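Local coordinates for ZT_dimer domain-containing protein (Thermotoga maritima, PDB 6VDA) that forms the metal-binding C-terminal domain of CzcD, a cation diffusion facilitator that probably moves divalent metal ions such as zinc across the membrane, at residues 23-31 and 43-52. Residues are numbered along the deposited sequence; the frame is centred on the assembly and turned at random.
Sequences PNVHNPHRV and EMDIEVDGKM. With ZN (zinc ion), chain B; SO4 (sulfate ion), chain C.
H29 and D45 face each other as a hydrogen-bonded antiparallel pair and both bind the zinc ion, H29 through NE2 at 2.1 Å and D45 through OD2 at 2.2 Å. With chi1 at 66°, the H29 imidazole sits between its own backbone N and carbonyl carbon, which brings one face over D45 CB; that carbon lies 3.6 Å from the ring centroid, a CH-pi contact. Ring and carboxylate planes are nearly perpendicular, 88° apart. At the ring edge, H29 ND1 donates to N27 O at 2.9 Å, with that oxygen close to the ring plane, so NE2 is left for the metal. D45 OD1 is held by H81, while E83 and E89 complete the zinc site.

Strands 26-36 and 39-48 form a beta hairpin of the zinc-transporter dimerisation domain, with the zinc on the face carrying H29 and D45. Two pairs of backbone bonds, H26 with E47 and H29 with D45, frame a beta bulge: N27 and P28 stand opposite I46 alone. Within it P28 CA approaches D45 O at 3.3 Å as a CA-H...O contact. On the other face V25 CG1 packs on I46 CG2 at 3.9 Å and V31 CG2 rests beside M44 CB; V25 also touches helix 54-71, and M44 helix 6-19. Because ND1 donates while NE2 binds the metal, H29 probably meets zinc as a neutral imidazole, its rotation fixed by N27 O, the metal and D45 together.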
loop_
_atom_site.group_PDB
_atom_site.type_symbol
_atom_site.label_atom_id
_atom_site.label_comp_id
_atom_site.label_asym_id
_atom_site.label_seq_id
_atom_site.Cartn_x
_atom_site.Cartn_y
_atom_site.Cartn_z
ATOM N N PRO A 23 -11.482 6.674 15.168
ATOM C CA PRO A 23 -11.877 5.565 16.041
ATOM C C PRO A 23 -11.762 4.171 15.404
ATOM O O PRO A 23 -11.567 3.224 16.124
ATOM C CB PRO A 23 -13.350 5.866 16.370
ATOM C CG PRO A 23 -13.838 6.711 15.212
ATOM C CD PRO A 23 -12.627 7.472 14.708
ATOM N N ASN A 24 -11.899 4.088 14.082
ATOM C CA ASN A 24 -11.888 2.813 13.313
ATOM C C ASN A 24 -10.461 2.509 12.807
ATOM O O ASN A 24 -10.281 1.462 12.152
ATOM C CB ASN A 24 -12.948 2.833 12.202
ATOM C CG ASN A 24 -13.047 4.151 11.458
ATOM O OD1 ASN A 24 -12.158 5.003 11.549
ATOM N ND2 ASN A 24 -14.139 4.334 10.730
ATOM N N VAL A 25 -9.475 3.365 13.114
ATOM C CA VAL A 25 -8.024 3.070 12.898
ATOM C C VAL A 25 -7.520 2.259 14.094
ATOM O O VAL A 25 -7.750 2.692 15.230
ATOM C CB VAL A 25 -7.188 4.344 12.705
ATOM C CG1 VAL A 25 -5.702 4.065 12.844
ATOM C CG2 VAL A 25 -7.489 5.003 11.372
ATOM N N HIS A 26 -6.890 1.112 13.845
ATOM C CA HIS A 26 -6.390 0.197 14.902
ATOM C C HIS A 26 -4.931 -0.180 14.632
ATOM O O HIS A 26 -4.517 -0.169 13.453
ATOM C CB HIS A 26 -7.316 -1.020 15.028
ATOM C CG HIS A 26 -8.668 -0.660 15.539
ATOM N ND1 HIS A 26 -8.884 -0.298 16.851
ATOM C CD2 HIS A 26 -9.861 -0.564 14.914
ATOM C CE1 HIS A 26 -10.155 -0.010 17.016
ATOM N NE2 HIS A 26 -10.773 -0.155 15.838
ATOM N N ASN A 27 -4.185 -0.442 15.709
ATOM C CA ASN A 27 -2.837 -1.063 15.692
ATOM C C ASN A 27 -1.967 -0.429 14.611
ATOM O O ASN A 27 -1.451 -1.131 13.745
ATOM C CB ASN A 27 -2.938 -2.571 15.468
ATOM C CG ASN A 27 -1.636 -3.287 15.759
ATOM O OD1 ASN A 27 -1.337 -4.323 15.167
ATOM N ND2 ASN A 27 -0.857 -2.740 16.675
ATOM N N PRO A 28 -1.773 0.908 14.611
ATOM C CA PRO A 28 -0.791 1.524 13.720
ATOM C C PRO A 28 0.590 0.928 14.027
ATOM O O PRO A 28 0.939 0.848 15.196
ATOM C CB PRO A 28 -0.852 3.022 14.042
ATOM C CG PRO A 28 -1.494 3.083 15.428
ATOM C CD PRO A 28 -2.437 1.894 15.479
ATOM N N HIS A 29 1.305 0.481 12.990
ATOM C CA HIS A 29 2.637 -0.179 13.100
ATOM C C HIS A 29 3.436 0.051 11.815
ATOM O O HIS A 29 2.838 0.532 10.831
ATOM C CB HIS A 29 2.478 -1.672 13.424
ATOM C CG HIS A 29 1.844 -2.487 12.343
ATOM N ND1 HIS A 29 0.493 -2.420 12.062
ATOM C CD2 HIS A 29 2.361 -3.417 11.503
ATOM C CE1 HIS A 29 0.206 -3.262 11.083
ATOM N NE2 HIS A 29 1.339 -3.886 10.717
ATOM N N ARG A 30 4.723 -0.305 11.828
ATOM C CA ARG A 30 5.697 -0.023 10.735
ATOM C C ARG A 30 5.614 1.465 10.386
ATOM O O ARG A 30 5.654 1.820 9.185
ATOM C CB ARG A 30 5.444 -0.911 9.511
ATOM C CG ARG A 30 5.984 -2.324 9.661
ATOM C CD ARG A 30 5.923 -3.123 8.372
ATOM N NE ARG A 30 6.174 -4.539 8.611
ATOM C CZ ARG A 30 6.179 -5.481 7.671
ATOM N NH1 ARG A 30 5.948 -5.165 6.406
ATOM N NH2 ARG A 30 6.413 -6.740 8.001
ATOM N N VAL A 31 5.492 2.298 11.413
ATOM C CA VAL A 31 5.434 3.773 11.257
ATOM C C VAL A 31 6.868 4.272 11.104
ATOM O O VAL A 31 7.654 4.117 12.049
ATOM C CB VAL A 31 4.700 4.432 12.432
ATOM C CG1 VAL A 31 4.573 5.930 12.216
ATOM C CG2 VAL A 31 3.342 3.779 12.652
ATOM N N GLU A 43 5.290 6.941 6.234
ATOM C CA GLU A 43 4.686 5.664 5.793
ATOM C C GLU A 43 4.230 4.902 7.039
ATOM O O GLU A 43 4.891 5.030 8.085
ATOM C CB GLU A 43 5.722 4.920 4.961
ATOM C CG GLU A 43 5.381 3.477 4.678
ATOM C CD GLU A 43 6.324 2.882 3.651
ATOM O OE1 GLU A 43 5.829 2.392 2.620
ATOM O OE2 GLU A 43 7.555 2.943 3.875
ATOM N N MET A 44 3.123 4.165 6.949
ATOM C CA MET A 44 2.590 3.401 8.101
ATOM C C MET A 44 1.657 2.289 7.615
ATOM O O MET A 44 1.132 2.382 6.490
ATOM C CB MET A 44 1.843 4.332 9.062
ATOM C CG MET A 44 0.543 4.901 8.516
ATOM S SD MET A 44 -0.182 6.132 9.640
ATOM C CE MET A 44 0.841 7.561 9.298
ATOM N N ASP A 45 1.479 1.264 8.446
ATOM C CA ASP A 45 0.389 0.269 8.314
ATOM C C ASP A 45 -0.669 0.621 9.355
ATOM O O ASP A 45 -0.271 1.003 10.462
ATOM C CB ASP A 45 0.900 -1.156 8.520
ATOM C CG ASP A 45 1.863 -1.610 7.440
ATOM O OD1 ASP A 45 2.187 -0.785 6.580
ATOM O OD2 ASP A 45 2.269 -2.786 7.467
ATOM N N ILE A 46 -1.951 0.531 8.997
ATOM C CA ILE A 46 -3.073 0.555 9.979
ATOM C C ILE A 46 -3.890 -0.721 9.790
ATOM O O ILE A 46 -3.860 -1.293 8.691
ATOM C CB ILE A 46 -3.936 1.830 9.849
ATOM C CG1 ILE A 46 -4.624 1.926 8.484
ATOM C CG2 ILE A 46 -3.113 3.070 10.162
ATOM C CD1 ILE A 46 -5.720 2.959 8.424
ATOM N N GLU A 47 -4.622 -1.115 10.827
ATOM C CA GLU A 47 -5.614 -2.212 10.775
ATOM C C GLU A 47 -7.027 -1.626 10.888
ATOM O O GLU A 47 -7.232 -0.668 11.666
ATOM C CB GLU A 47 -5.303 -3.219 11.877
ATOM C CG GLU A 47 -4.027 -3.981 11.615
ATOM C CD GLU A 47 -3.660 -4.970 12.703
ATOM O OE1 GLU A 47 -4.572 -5.631 13.232
ATOM O OE2 GLU A 47 -2.467 -5.066 13.016
ATOM N N VAL A 48 -7.965 -2.180 10.120
ATOM C CA VAL A 48 -9.413 -1.826 10.195
ATOM C C VAL A 48 -10.225 -3.118 10.227
ATOM O O VAL A 48 -9.714 -4.182 9.814
ATOM C CB VAL A 48 -9.844 -0.910 9.035
ATOM C CG1 VAL A 48 -8.956 0.326 8.960
ATOM C CG2 VAL A 48 -9.878 -1.637 7.696
ATOM N N ASP A 49 -11.446 -3.022 10.737
ATOM C CA ASP A 49 -12.407 -4.143 10.714
ATOM C C ASP A 49 -12.305 -4.777 9.319
ATOM O O ASP A 49 -12.383 -4.032 8.327
ATOM C CB ASP A 49 -13.801 -3.646 11.095
ATOM C CG ASP A 49 -14.784 -4.776 11.300
ATOM O OD1 ASP A 49 -15.059 -5.476 10.318
ATOM O OD2 ASP A 49 -15.233 -4.968 12.449
ATOM N N GLY A 50 -12.088 -6.093 9.250
ATOM C CA GLY A 50 -12.030 -6.851 7.988
ATOM C C GLY A 50 -13.292 -6.667 7.158
ATOM O O GLY A 50 -13.217 -6.885 5.934
ATOM N N LYS A 51 -14.412 -6.288 7.787
ATOM C CA LYS A 51 -15.731 -6.130 7.110
ATOM C C LYS A 51 -15.834 -4.746 6.450
ATOM O O LYS A 51 -16.761 -4.560 5.648
ATOM C CB LYS A 51 -16.896 -6.371 8.079
ATOM C CG LYS A 51 -17.139 -7.824 8.465
ATOM N N MET A 52 -14.925 -3.815 6.748
ATOM C CA MET A 52 -14.936 -2.448 6.155
ATOM C C MET A 52 -14.747 -2.564 4.639
ATOM O O MET A 52 -13.900 -3.372 4.201
ATOM C CB MET A 52 -13.835 -1.557 6.738
ATOM C CG MET A 52 -13.926 -0.115 6.273
ATOM S SD MET A 52 -12.571 0.926 6.870
ATOM C CE MET A 52 -13.032 1.043 8.596
HETATM ZN ZN ZN B . 1.314 -4.380 8.631
HETATM S S SO4 C . -5.958 -0.349 18.714
HETATM O O1 SO4 C . -5.203 0.746 18.168
HETATM O O2 SO4 C . -7.313 0.070 18.945
HETATM O O3 SO4 C . -5.370 -0.767 19.959
HETATM O O4 SO4 C . -5.947 -1.449 17.793
#